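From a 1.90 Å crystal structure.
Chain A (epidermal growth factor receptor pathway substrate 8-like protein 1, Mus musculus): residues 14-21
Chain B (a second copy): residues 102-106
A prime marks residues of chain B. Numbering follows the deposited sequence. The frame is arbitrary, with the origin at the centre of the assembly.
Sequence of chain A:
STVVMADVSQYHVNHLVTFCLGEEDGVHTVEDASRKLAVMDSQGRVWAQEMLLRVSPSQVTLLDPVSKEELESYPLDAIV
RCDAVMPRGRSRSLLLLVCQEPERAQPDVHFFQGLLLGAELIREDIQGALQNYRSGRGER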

# COMPACT_ATOMS: atom_id res chain seq x y z
N ASN A 14 -14.32 -1.13 -11.11
CA ASN A 14 -14.59 -1.60 -9.74
C ASN A 14 -13.30 -2.24 -9.25
O ASN A 14 -12.82 -3.24 -9.80
N HIS A 15 -12.78 -1.74 -8.17
CA HIS A 15 -11.59 -2.44 -7.64
C HIS A 15 -12.08 -3.72 -6.99
O HIS A 15 -13.12 -3.70 -6.26
N LEU A 16 -11.47 -4.85 -7.19
CA LEU A 16 -11.94 -6.07 -6.57
C LEU A 16 -11.03 -6.44 -5.37
O LEU A 16 -11.58 -6.74 -4.35
N VAL A 17 -9.70 -6.49 -5.52
CA VAL A 17 -8.82 -6.92 -4.38
C VAL A 17 -7.36 -6.47 -4.71
O VAL A 17 -7.02 -6.22 -5.90
N THR A 18 -6.55 -6.22 -3.67
CA THR A 18 -5.14 -5.97 -3.79
C THR A 18 -4.50 -6.98 -2.80
O THR A 18 -4.99 -7.07 -1.60
N PHE A 19 -3.50 -7.75 -3.17
CA PHE A 19 -2.87 -8.65 -2.23
C PHE A 19 -1.38 -8.70 -2.51
O PHE A 19 -0.96 -8.40 -3.65
N CYS A 20 -0.56 -9.00 -1.50
CA CYS A 20 0.92 -8.93 -1.65
C CYS A 20 1.35 -10.22 -2.31
O CYS A 20 0.73 -11.31 -2.13
N LEU A 21 2.41 -10.10 -3.02
CA LEU A 21 3.00 -11.31 -3.71
C LEU A 21 4.30 -11.68 -3.04
O LEU A 21 5.21 -10.92 -3.12
N PRO B 102 -8.40 -0.16 3.61
CA PRO B 102 -9.70 -0.73 3.10
C PRO B 102 -9.60 -1.62 1.83
O PRO B 102 -10.16 -2.73 1.75
N GLU B 103 -8.80 -1.17 0.94
CA GLU B 103 -8.58 -1.92 -0.28
C GLU B 103 -7.69 -3.18 -0.26
O GLU B 103 -7.63 -4.02 -1.26
N ARG B 104 -6.90 -3.30 0.79
CA ARG B 104 -5.96 -4.43 0.86
C ARG B 104 -6.52 -5.62 1.56
O ARG B 104 -7.21 -5.50 2.54
N ALA B 105 -6.11 -6.78 1.14
CA ALA B 105 -6.64 -8.02 1.75
C ALA B 105 -6.00 -8.29 3.16
O ALA B 105 -6.62 -8.95 4.00
N GLN B 106 -4.81 -7.72 3.44
CA GLN B 106 -4.11 -8.00 4.69
C GLN B 106 -3.62 -6.69 5.30
O GLN B 106 -3.41 -5.71 4.57

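The firmest direct link between the two chains is made by backbone atoms: Ala105′ N donates to Thr18 O at 3.0 Å with an N-H...O angle of 150°. Its companion, Thr18 N to Glu103′ O, is weak, being 3.4 Å long and bent to 128°. Water 2 supports this second link, accepting from Thr18 N at 3.1 Å and donating to Glu103′ O at 2.5 Å, so the same two atoms are also joined through solvent. Water 1 accepts from Gln106′ N at 3.1 Å and donates weakly to Thr18 O at 3.5 Å.

Within chain A, His15 NE2 and Thr18 OG1 lie 2.9 Å apart in a hydrogen bond whose direction is unassigned. It ties together the t rotamer of His15 (chi1 168°) and the m rotamer of Thr18 (chi1 -69°). The CA-to-CB bond of His15 points toward chain B, and its ring brings CE1 to 3.3 Å from Glu103′ O. Glu103′, m at chi1 and p at chi2, lays its CG over one ring face, 4.2 Å from the centroid and 24° off the normal, a CH-pi contact; its side-chain end leads away.

Arg104′ leaves its backbone sideways in an extended form (chi1 m, chi2 and chi3 t). Thr18 CG2 covers one face of its guanidinium, 4.0 Å from CZ, while Cys20 SG sits near the guanidinium plane, 3.8 Å from NH1. Cys20, m at chi1, is also covalently bonded to a group elsewhere in the structure.

The remaining side-chain packing is apolar. Ala105′ points toward chain A, its CB 4.4 Å from Val17 CG2 and 4.3 Å from Phe19 CB. Both valine and phenylalanine are p at chi1, but the phenylalanine's end leads away, leaving its CB to make the contact.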

# COMPACT_ATOMS: atom_id res chain seq x y z
CB ASN A 14 -15.65 -2.76 -9.81
CG ASN A 14 -17.10 -2.18 -10.00
OD1 ASN A 14 -17.33 -1.13 -9.67
ND2 ASN A 14 -17.95 -2.92 -10.56
CB HIS A 15 -10.98 -1.47 -6.61
CG HIS A 15 -9.93 -2.17 -5.79
ND1 HIS A 15 -10.20 -2.78 -4.55
CD2 HIS A 15 -8.62 -2.43 -6.06
CE1 HIS A 15 -9.09 -3.37 -4.11
NE2 HIS A 15 -8.12 -3.17 -5.00
CB LEU A 16 -11.87 -7.23 -7.52
CG LEU A 16 -12.79 -6.94 -8.77
CD1 LEU A 16 -12.74 -8.26 -9.66
CD2 LEU A 16 -14.23 -6.77 -8.26
CB VAL A 17 -8.84 -8.55 -4.34
CG1 VAL A 17 -7.88 -9.19 -5.35
CG2 VAL A 17 -8.37 -8.94 -2.93
CB THR A 18 -4.85 -4.62 -3.37
OG1 THR A 18 -5.39 -3.66 -4.30
CG2 THR A 18 -3.29 -4.44 -3.27
CB PHE A 19 -3.57 -10.06 -2.28
CG PHE A 19 -3.40 -10.83 -3.58
CD1 PHE A 19 -2.21 -11.39 -3.91
CD2 PHE A 19 -4.52 -10.95 -4.44
CE1 PHE A 19 -2.07 -12.12 -5.16
CE2 PHE A 19 -4.43 -11.66 -5.68
CZ PHE A 19 -3.23 -12.23 -6.04
CB CYS A 20 1.66 -8.88 -0.18
SG CYS A 20 0.76 -7.40 0.56
CB LEU A 21 3.48 -11.09 -5.14
CG LEU A 21 2.48 -11.05 -6.20
CD1 LEU A 21 3.13 -10.92 -7.53
CD2 LEU A 21 1.74 -12.41 -6.17
CB PRO B 102 -10.55 0.53 2.80
CG PRO B 102 -9.46 1.58 2.29
CD PRO B 102 -8.35 1.32 3.41
CB GLU B 103 -7.96 -0.99 -1.25
CG GLU B 103 -8.97 -0.05 -1.86
CD GLU B 103 -9.71 0.78 -0.86
OE1 GLU B 103 -10.57 0.20 -0.17
OE2 GLU B 103 -9.45 2.01 -0.78
CB ARG B 104 -4.61 -3.97 1.58
CG ARG B 104 -3.91 -2.93 0.62
CD ARG B 104 -2.55 -2.52 1.27
NE ARG B 104 -1.81 -2.01 0.20
CZ ARG B 104 -0.92 -2.71 -0.49
NH1 ARG B 104 -0.62 -3.94 -0.23
NH2 ARG B 104 -0.29 -2.11 -1.42
CB ALA B 105 -6.28 -9.15 0.89
CB GLN B 106 -2.91 -8.85 4.39
CG GLN B 106 -3.30 -10.37 4.08
CD GLN B 106 -2.12 -11.25 3.62
OE1 GLN B 106 -1.01 -10.75 3.17
NE2 GLN B 106 -2.36 -12.61 3.67
O HOH W 1 -2.86 -7.17 1.15
O HOH W 2 -8.33 -6.45 -1.15